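Local coordinates for B12-binding domain-containing protein (Kitasatospora setae, PDB 6WTE) that catalyses non-radical methyl transfer as the radical SAM methylase TsrM, with cobalamin and a [4Fe-4S] cluster bound, at residues D335-E340 against V394-A399; L373-A378 against A402-F407; D501-I506 against V514-V519. All coordinates share one frame; numbering follows the deposited sequence.

Interaction 1 of 3, residues D335-E340 against V394-A399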
loop_
_atom_site.group_PDB
_atom_site.type_symbol
_atom_site.label_atom_id
_atom_site.label_comp_id
_atom_site.label_asym_id
_atom_site.label_seq_id
_atom_site.Cartn_x
_atom_site.Cartn_y
_atom_site.Cartn_z
ATOM N N ASP A 335 12.892 10.697 1.392
ATOM C CA ASP A 335 11.804 11.570 1.833
ATOM C C ASP A 335 12.216 13.027 2.039
ATOM O O ASP A 335 11.500 13.925 1.583
ATOM C CB ASP A 335 11.143 10.992 3.090
ATOM C CG ASP A 335 10.274 9.789 2.769
ATOM O OD1 ASP A 335 9.813 9.694 1.608
ATOM O OD2 ASP A 335 10.060 8.935 3.655
ATOM N N HIS A 336 13.353 13.290 2.682
ATOM C CA HIS A 336 13.842 14.661 2.808
ATOM C C HIS A 336 15.324 14.633 3.161
ATOM O O HIS A 336 15.932 13.572 3.299
ATOM C CB HIS A 336 13.055 15.457 3.857
ATOM C CG HIS A 336 12.866 16.898 3.495
ATOM N ND1 HIS A 336 13.862 17.840 3.631
ATOM C CD2 HIS A 336 11.803 17.551 2.972
ATOM C CE1 HIS A 336 13.416 19.012 3.217
ATOM N NE2 HIS A 336 12.169 18.865 2.812
ATOM N N ILE A 337 15.893 15.826 3.332
ATOM C CA ILE A 337 17.281 15.958 3.767
ATOM C C ILE A 337 17.432 16.830 5.000
ATOM O O ILE A 337 18.421 16.682 5.742
ATOM C CB ILE A 337 18.159 16.503 2.621
ATOM C CG1 ILE A 337 19.642 16.430 3.005
ATOM C CG2 ILE A 337 17.775 17.936 2.308
ATOM C CD1 ILE A 337 20.604 16.802 1.901
ATOM N N ARG A 338 16.489 17.714 5.290
ATOM C CA ARG A 338 16.658 18.661 6.382
ATOM C C ARG A 338 16.378 17.987 7.721
ATOM O O ARG A 338 15.283 17.431 7.910
ATOM C CB ARG A 338 15.744 19.862 6.185
ATOM C CG ARG A 338 16.226 20.829 5.108
ATOM C CD ARG A 338 17.565 21.452 5.496
ATOM N NE ARG A 338 17.988 22.507 4.575
ATOM C CZ ARG A 338 17.559 23.766 4.629
ATOM N NH1 ARG A 338 16.682 24.130 5.552
ATOM N NH2 ARG A 338 18.003 24.662 3.757
ATOM N N PRO A 339 17.323 18.010 8.665
ATOM C CA PRO A 339 17.072 17.396 9.978
ATOM C C PRO A 339 15.892 18.005 10.703
ATOM O O PRO A 339 15.180 17.289 11.419
ATOM C CB PRO A 339 18.386 17.637 10.739
ATOM C CG PRO A 339 19.414 17.882 9.679
ATOM C CD PRO A 339 18.691 18.549 8.547
ATOM N N GLU A 340 15.647 19.306 10.528
ATOM C CA GLU A 340 14.517 19.927 11.206
ATOM C C GLU A 340 13.190 19.368 10.706
ATOM O O GLU A 340 12.207 19.350 11.454
ATOM C CB GLU A 340 14.568 21.447 11.040
ATOM C CG GLU A 340 14.543 21.938 9.600
ATOM C CD GLU A 340 15.932 22.122 8.989
ATOM O OE1 GLU A 340 16.896 21.427 9.402
ATOM O OE2 GLU A 340 16.055 22.984 8.090
ATOM N N VAL A 394 15.416 19.582 -3.121
ATOM C CA VAL A 394 15.465 19.378 -4.568
ATOM C C VAL A 394 16.907 19.395 -5.052
ATOM O O VAL A 394 17.355 18.480 -5.752
ATOM C CB VAL A 394 14.618 20.438 -5.296
ATOM C CG1 VAL A 394 14.962 20.472 -6.784
ATOM C CG2 VAL A 394 13.132 20.148 -5.106
ATOM N N ASP A 395 17.665 20.423 -4.653
ATOM C CA ASP A 395 19.042 20.561 -5.122
ATOM C C ASP A 395 19.897 19.373 -4.709
ATOM O O ASP A 395 20.675 18.845 -5.515
ATOM C CB ASP A 395 19.651 21.860 -4.589
ATOM C CG ASP A 395 19.095 23.089 -5.281
ATOM O OD1 ASP A 395 18.432 22.936 -6.325
ATOM O OD2 ASP A 395 19.323 24.206 -4.780
ATOM N N ALA A 396 19.775 18.940 -3.454
ATOM C CA ALA A 396 20.600 17.837 -2.977
ATOM C C ALA A 396 20.182 16.512 -3.607
ATOM O O ALA A 396 21.035 15.720 -4.022
ATOM C CB ALA A 396 20.528 17.751 -1.458
ATOM N N PHE A 397 18.872 16.250 -3.682
ATOM C CA PHE A 397 18.401 14.999 -4.275
ATOM C C PHE A 397 18.743 14.918 -5.761
ATOM O O PHE A 397 19.187 13.872 -6.245
ATOM C CB PHE A 397 16.890 14.839 -4.074
ATOM C CG PHE A 397 16.505 14.290 -2.736
ATOM C CD1 PHE A 397 17.333 14.432 -1.634
ATOM C CD2 PHE A 397 15.301 13.611 -2.579
ATOM C CE1 PHE A 397 16.954 13.921 -0.391
ATOM C CE2 PHE A 397 14.922 13.100 -1.340
ATOM C CZ PHE A 397 15.756 13.253 -0.250
ATOM N N MET A 398 18.530 16.007 -6.504
ATOM C CA MET A 398 18.788 15.976 -7.939
ATOM C C MET A 398 20.263 15.734 -8.240
ATOM O O MET A 398 20.594 15.109 -9.254
ATOM C CB MET A 398 18.309 17.279 -8.585
ATOM C CG MET A 398 16.794 17.416 -8.623
ATOM S SD MET A 398 16.025 16.123 -9.625
ATOM C CE MET A 398 16.693 16.572 -11.225
ATOM N N ALA A 399 21.158 16.193 -7.362
ATOM C CA ALA A 399 22.588 15.989 -7.571
ATOM C C ALA A 399 23.012 14.539 -7.374
ATOM O O ALA A 399 24.137 14.188 -7.745
ATOM C CB ALA A 399 23.390 16.903 -6.638
#
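Phe397 turns the rim of its ring toward the backbone of Asp335 and His336. Phe397 CZ lies 3.6 Å from His336 O, and Phe397 CE2 lies 4.2 Å from Asp335 N. Both backbone atoms are near the plane of the ring, so they meet its edge and not a face. The carbonyl oxygen therefore looks at ring C-H groups, and no hydrogen bond crosses the contact. Phe397 CG stands anti to the carbonyl carbon and beside the backbone N (chi1 -83°), which starts the ring off in this direction.

Ile337 touches two successive residues of the helix. Near its base, Ile337 CB is 4.1 Å from Phe397 CE1, and it approaches the ring obliquely. With CG1 anti to the backbone N (chi1 -171°) and the chain extended beyond it, Ile337 CD1 presses on Ala396 CB at 3.5 Å, tighter than usual for two carbons. An alanine in place of Phe397 would probably open a gap beside the Asp335-His336 backbone and deprive Ile337 CB of its aromatic neighbour.

The His336 side chain starts away from the helix segment. His336 ND1 accepts the N-H of Arg338 N at 3.1 Å, in the ring plane and almost straight (178°). His336 NE2 is bonded to Glu385, so both ring nitrogens are engaged and the rotation of the ring is fixed. The Asp335 carboxylate, close to the bound iron-sulfur cluster, is paired with Lys346.

The contact lies where strand 327-335 gives way to helix 339-342, with Arg338 at the N-cap of that helix. Helix 387-398 packs alongside, and its Phe397 also rests on Val376 and Ala378 of strand 373-380. Val394 and Met398 of the same helix touch Phe407 of strand 404-412.

Interaction 2 of 3, residues L373-A378 against A402-F407. With EDO (1,2-ethanediol), chain K.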
loop_
_atom_site.group_PDB
_atom_site.type_symbol
_atom_site.label_atom_id
_atom_site.label_comp_id
_atom_site.label_asym_id
_atom_site.label_seq_id
_atom_site.Cartn_x
_atom_site.Cartn_y
_atom_site.Cartn_z
ATOM N N LEU A 373 19.445 0.161 -11.020
ATOM C CA LEU A 373 18.736 1.420 -11.168
ATOM C C LEU A 373 18.203 1.884 -9.812
ATOM O O LEU A 373 18.001 1.092 -8.884
ATOM C CB LEU A 373 17.584 1.273 -12.167
ATOM C CG LEU A 373 17.937 0.607 -13.507
ATOM C CD1 LEU A 373 16.693 0.351 -14.336
ATOM C CD2 LEU A 373 18.905 1.467 -14.279
ATOM N N THR A 374 17.998 3.192 -9.696
ATOM C CA THR A 374 17.592 3.802 -8.437
ATOM C C THR A 374 16.458 4.789 -8.652
ATOM O O THR A 374 16.495 5.598 -9.584
ATOM C CB THR A 374 18.761 4.538 -7.780
ATOM O OG1 THR A 374 19.381 5.388 -8.753
ATOM C CG2 THR A 374 19.787 3.551 -7.252
ATOM N N MET A 375 15.466 4.739 -7.767
ATOM C CA MET A 375 14.451 5.777 -7.686
ATOM C C MET A 375 14.454 6.350 -6.277
ATOM O O MET A 375 14.204 5.622 -5.309
ATOM C CB MET A 375 13.067 5.242 -8.031
ATOM C CG MET A 375 12.016 6.299 -7.857
ATOM S SD MET A 375 10.622 6.009 -8.921
ATOM C CE MET A 375 9.554 7.357 -8.409
ATOM N N VAL A 376 14.740 7.644 -6.163
ATOM C CA VAL A 376 14.770 8.338 -4.877
ATOM C C VAL A 376 13.506 9.172 -4.741
ATOM O O VAL A 376 13.180 9.967 -5.633
ATOM C CB VAL A 376 16.026 9.216 -4.750
ATOM C CG1 VAL A 376 16.015 9.983 -3.427
ATOM C CG2 VAL A 376 17.276 8.364 -4.860
ATOM N N GLU A 377 12.812 9.021 -3.611
ATOM C CA GLU A 377 11.532 9.672 -3.371
ATOM C C GLU A 377 11.674 10.771 -2.325
ATOM O O GLU A 377 12.376 10.600 -1.325
ATOM C CB GLU A 377 10.484 8.663 -2.903
ATOM C CG GLU A 377 10.347 7.465 -3.814
ATOM C CD GLU A 377 9.141 7.557 -4.715
ATOM O OE1 GLU A 377 8.688 8.690 -5.003
ATOM O OE2 GLU A 377 8.647 6.492 -5.137
ATOM N N ALA A 378 11.019 11.903 -2.577
ATOM C CA ALA A 378 10.920 12.999 -1.625
ATOM C C ALA A 378 9.455 13.333 -1.371
ATOM O O ALA A 378 8.609 13.205 -2.259
ATOM C CB ALA A 378 11.647 14.245 -2.140
ATOM N N ALA A 402 20.147 9.996 -9.421
ATOM C CA ALA A 402 19.365 8.770 -9.389
ATOM C C ALA A 402 18.693 8.557 -10.735
ATOM O O ALA A 402 18.444 9.506 -11.483
ATOM C CB ALA A 402 18.313 8.831 -8.285
ATOM N N THR A 403 18.405 7.295 -11.054
ATOM C CA THR A 403 17.752 7.015 -12.329
ATOM C C THR A 403 16.479 7.832 -12.456
ATOM O O THR A 403 16.240 8.490 -13.473
ATOM C CB THR A 403 17.431 5.526 -12.475
ATOM O OG1 THR A 403 18.582 4.743 -12.140
ATOM C CG2 THR A 403 16.994 5.221 -13.905
ATOM N N VAL A 404 15.656 7.805 -11.415
ATOM C CA VAL A 404 14.452 8.614 -11.332
ATOM C C VAL A 404 14.419 9.248 -9.952
ATOM O O VAL A 404 14.788 8.612 -8.957
ATOM C CB VAL A 404 13.178 7.776 -11.588
ATOM C CG1 VAL A 404 11.926 8.626 -11.416
ATOM C CG2 VAL A 404 13.211 7.166 -12.995
ATOM N N THR A 405 13.991 10.504 -9.893
ATOM C CA THR A 405 13.743 11.190 -8.631
ATOM C C THR A 405 12.274 11.586 -8.605
ATOM O O THR A 405 11.815 12.328 -9.477
ATOM C CB THR A 405 14.652 12.410 -8.488
ATOM O OG1 THR A 405 15.983 12.017 -8.824
ATOM C CG2 THR A 405 14.641 12.926 -7.054
ATOM N N GLY A 406 11.547 11.099 -7.609
ATOM C CA GLY A 406 10.112 11.321 -7.504
ATOM C C GLY A 406 9.810 12.273 -6.362
ATOM O O GLY A 406 10.370 12.139 -5.269
ATOM N N PHE A 407 8.926 13.230 -6.624
ATOM C CA PHE A 407 8.525 14.220 -5.634
ATOM C C PHE A 407 7.028 14.125 -5.380
ATOM O O PHE A 407 6.232 14.025 -6.319
ATOM C CB PHE A 407 8.878 15.634 -6.096
ATOM C CG PHE A 407 10.334 15.830 -6.390
ATOM C CD1 PHE A 407 11.229 16.101 -5.367
ATOM C CD2 PHE A 407 10.813 15.729 -7.688
ATOM C CE1 PHE A 407 12.573 16.279 -5.629
ATOM C CE2 PHE A 407 12.155 15.907 -7.957
ATOM C CZ PHE A 407 13.039 16.185 -6.927
HETATM C C1 EDO K . 20.667 5.299 -14.444
HETATM O O1 EDO K . 20.776 5.586 -13.046
HETATM C C2 EDO K . 21.607 4.146 -14.764
HETATM O O2 EDO K . 21.415 3.762 -16.128
#
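Met375 crosses Val404 obliquely, its inner carbons near the backbone oxygen and its sulfur and methyl on the valine side chain. Its CG is anti to the backbone N (chi1 176°), and the chain beyond is extended. Met375 CB is 3.9 Å from Val404 O, and Met375 CG is 3.8 Å from the same oxygen. Met375 SD then meets Val404 CG1 at 3.8 Å. The terminal methyl, Met375 CE, lies 4.0 Å from Val404 CG1 and also reaches Gly406 CA. Met375 CE and Glu377 OE1 both lie over Gly406, which has no side chain.

Val376 and Ala378 point to the opposite face of the sheet. There Val376 CG2 packs on Ala402 CB, and Ala378 CB touches Phe407 CD1.

Two threonines join the segments where they begin. Thr374 N donates to Thr403 OG1 at 3.0 Å, nearly straight (172°). In return Thr403 N donates to Thr374 OG1 at 3.1 Å. Each hydroxyl oxygen thus accepts a backbone N-H of the other residue. A molecule of 1,2-ethanediol, probably from the crystallisation liquor, lies unusually close to Thr403 OG1, so the details of that hydrogen bond are doubtful. Arg552 binds the carbonyl oxygens of Ala402 and Thr403.

Farther on, four backbone bonds link the strands. Val404 N and Gly406 N donate to Thr374 O and Val376 O, while Val376 N and Ala378 N donate to Val404 O and Gly406 O.

This is parallel beta pairing, with the strand directions 19° apart. With helix 387-398 between them in the chain, the two strands form a beta-alpha-beta crossover, the repeating unit of the partial TIM barrel of radical SAM enzymes.

Interaction 3 of 3, residues D501-I506 against V514-V519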
loop_
_atom_site.group_PDB
_atom_site.type_symbol
_atom_site.label_atom_id
_atom_site.label_comp_id
_atom_site.label_asym_id
_atom_site.label_seq_id
_atom_site.Cartn_x
_atom_site.Cartn_y
_atom_site.Cartn_z
ATOM N N ASP A 501 4.423 25.616 -8.195
ATOM C CA ASP A 501 5.626 26.120 -7.535
ATOM C C ASP A 501 6.734 25.077 -7.535
ATOM O O ASP A 501 7.912 25.408 -7.706
ATOM C CB ASP A 501 5.317 26.535 -6.094
ATOM C CG ASP A 501 4.425 27.758 -6.005
ATOM O OD1 ASP A 501 4.441 28.582 -6.939
ATOM O OD2 ASP A 501 3.716 27.893 -4.984
ATOM N N LEU A 502 6.379 23.811 -7.316
ATOM C CA LEU A 502 7.386 22.757 -7.300
ATOM C C LEU A 502 7.963 22.528 -8.693
ATOM O O LEU A 502 9.181 22.381 -8.846
ATOM C CB LEU A 502 6.786 21.472 -6.731
ATOM C CG LEU A 502 7.672 20.224 -6.724
ATOM C CD1 LEU A 502 8.933 20.455 -5.907
ATOM C CD2 LEU A 502 6.907 19.034 -6.189
ATOM N N TRP A 503 7.107 22.517 -9.722
ATOM C CA TRP A 503 7.594 22.347 -11.092
ATOM C C TRP A 503 8.613 23.412 -11.468
ATOM O O TRP A 503 9.563 23.137 -12.209
ATOM C CB TRP A 503 6.435 22.387 -12.082
ATOM C CG TRP A 503 5.836 21.067 -12.356
ATOM C CD1 TRP A 503 5.011 20.354 -11.542
ATOM C CD2 TRP A 503 6.016 20.281 -13.540
ATOM N NE1 TRP A 503 4.656 19.173 -12.149
ATOM C CE2 TRP A 503 5.266 19.103 -13.375
ATOM C CE3 TRP A 503 6.742 20.461 -14.723
ATOM C CZ2 TRP A 503 5.215 18.106 -14.350
ATOM C CZ3 TRP A 503 6.691 19.472 -15.690
ATOM C CH2 TRP A 503 5.933 18.309 -15.497
ATOM N N ALA A 504 8.424 24.638 -10.984
ATOM C CA ALA A 504 9.332 25.722 -11.333
ATOM C C ALA A 504 10.737 25.518 -10.788
ATOM O O ALA A 504 11.658 26.221 -11.218
ATOM C CB ALA A 504 8.774 27.054 -10.832
ATOM N N LEU A 505 10.926 24.592 -9.849
ATOM C CA LEU A 505 12.248 24.341 -9.293
ATOM C C LEU A 505 13.086 23.380 -10.129
ATOM O O LEU A 505 14.296 23.283 -9.899
ATOM C CB LEU A 505 12.125 23.796 -7.871
ATOM C CG LEU A 505 11.469 24.751 -6.876
ATOM C CD1 LEU A 505 11.359 24.085 -5.519
ATOM C CD2 LEU A 505 12.256 26.053 -6.787
ATOM N N ILE A 506 12.491 22.671 -11.083
ATOM C CA ILE A 506 13.198 21.647 -11.843
ATOM C C ILE A 506 13.717 22.255 -13.136
ATOM O O ILE A 506 12.959 22.872 -13.893
ATOM C CB ILE A 506 12.293 20.438 -12.125
ATOM C CG1 ILE A 506 11.741 19.882 -10.812
ATOM C CG2 ILE A 506 13.052 19.373 -12.905
ATOM C CD1 ILE A 506 12.816 19.415 -9.848
ATOM N N VAL A 514 12.756 13.009 -13.758
ATOM C CA VAL A 514 11.992 13.332 -12.560
ATOM C C VAL A 514 10.535 12.950 -12.759
ATOM O O VAL A 514 10.001 12.992 -13.873
ATOM C CB VAL A 514 12.078 14.825 -12.179
ATOM C CG1 VAL A 514 13.518 15.247 -12.010
ATOM C CG2 VAL A 514 11.375 15.689 -13.209
ATOM N N MET A 515 9.893 12.590 -11.652
ATOM C CA MET A 515 8.453 12.387 -11.581
ATOM C C MET A 515 7.891 13.407 -10.606
ATOM O O MET A 515 8.234 13.384 -9.422
ATOM C CB MET A 515 8.127 10.969 -11.127
ATOM C CG MET A 515 8.390 9.915 -12.187
ATOM S SD MET A 515 7.785 8.322 -11.612
ATOM C CE MET A 515 8.076 7.286 -13.041
ATOM N N LEU A 516 7.026 14.285 -11.103
ATOM C CA LEU A 516 6.426 15.358 -10.330
ATOM C C LEU A 516 4.919 15.173 -10.275
ATOM O O LEU A 516 4.331 14.569 -11.177
ATOM C CB LEU A 516 6.735 16.720 -10.962
ATOM C CG LEU A 516 8.204 17.131 -11.010
ATOM C CD1 LEU A 516 8.413 18.200 -12.062
ATOM C CD2 LEU A 516 8.595 17.652 -9.653
ATOM N N PRO A 517 4.265 15.680 -9.237
ATOM C CA PRO A 517 2.804 15.662 -9.227
ATOM C C PRO A 517 2.271 16.596 -10.297
ATOM O O PRO A 517 2.885 17.614 -10.628
ATOM C CB PRO A 517 2.449 16.158 -7.822
ATOM C CG PRO A 517 3.620 16.958 -7.397
ATOM C CD PRO A 517 4.822 16.326 -8.035
ATOM N N THR A 518 1.125 16.229 -10.855
ATOM C CA THR A 518 0.481 17.049 -11.869
ATOM C C THR A 518 -1.007 17.118 -11.582
ATOM O O THR A 518 -1.576 16.232 -10.945
ATOM C CB THR A 518 0.684 16.487 -13.282
ATOM O OG1 THR A 518 0.259 15.118 -13.308
ATOM C CG2 THR A 518 2.138 16.571 -13.695
ATOM N N VAL A 519 -1.625 18.190 -12.072
ATOM C CA VAL A 519 -3.076 18.332 -12.100
ATOM C C VAL A 519 -3.453 18.605 -13.549
ATOM O O VAL A 519 -2.573 18.724 -14.411
ATOM C CB VAL A 519 -3.565 19.451 -11.161
ATOM C CG1 VAL A 519 -3.247 19.101 -9.718
ATOM C CG2 VAL A 519 -2.934 20.781 -11.539
#
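Leu516 sits under one face of the Trp503 indole, and this is the tight part of the contact. Leu516 CG is anti to the carbonyl carbon and beside the backbone N (chi1 -64°), and from there the two methyls divide between the indole face (CD1) and Leu502 (CD2). Leu516 CD1 lies 3.6 Å from the centroid of the five-membered ring of Trp503, only 16° off the ring normal, in a CH-pi contact. Leu516 CB comes within 3.4 Å of Trp503 NE1. Trp503 NE1 donates to Pro517 O at 2.8 Å, with the oxygen in the indole plane. The bond is fairly straight (161°) and, with the methyl over the face, fixes how the ring is turned. Beyond it, Trp503 CZ2 meets Thr518 CG2 at 3.5 Å, obliquely. Trp503, Leu516 and Thr518 are nevertheless partly exposed.

The buried side is packed more loosely. Leu516 CD2 is 4.0 Å from Leu502 CG. The Leu502 side chain crosses that of Pro517 at about a right angle, with Leu502 CD2 3.9 Å from Pro517 CD. Ile506 and Val514 slide past each other, with Ile506 CG2 4.1 Å from Val514 CG2. These are apolar contacts.

A type I turn runs from Trp503 to Ile506 at the C-terminal part of helix 491-503. Strand 514-515 pairs with strand 404-412 in the sheet. Leu502 also touches Phe407 and Leu409 of that strand, while Ile506 and Val514 lean on Val394 and Met398 of helix 387-398.

Interactions 1 and 2 share the beta-alpha-beta unit of strand 373-380, helix 387-398 and strand 404-412. Asp335 N probably bonds to Glu377 O at 2.8 Å, and Phe397 CE2 packs on Ala378 CB at 3.6 Å. Interaction 3 extends the same sheet: Phe407 N to Met515 O and Thr405 O to Met515 N, both 2.9 Å, are probable hydrogen bonds. Helix 387-398 meets it too, through Met398 CE and Val514 CG1 (3.5 Å). The cofactors lie nearest interactions 1 and 2. The Asp335 side chain is about 5 Å from the iron-sulfur cluster, and that of Glu377 about 8 Å from cobalamin. Interaction 3 is more remote, with the Pro517 side chain about 11 Å from cobalamin.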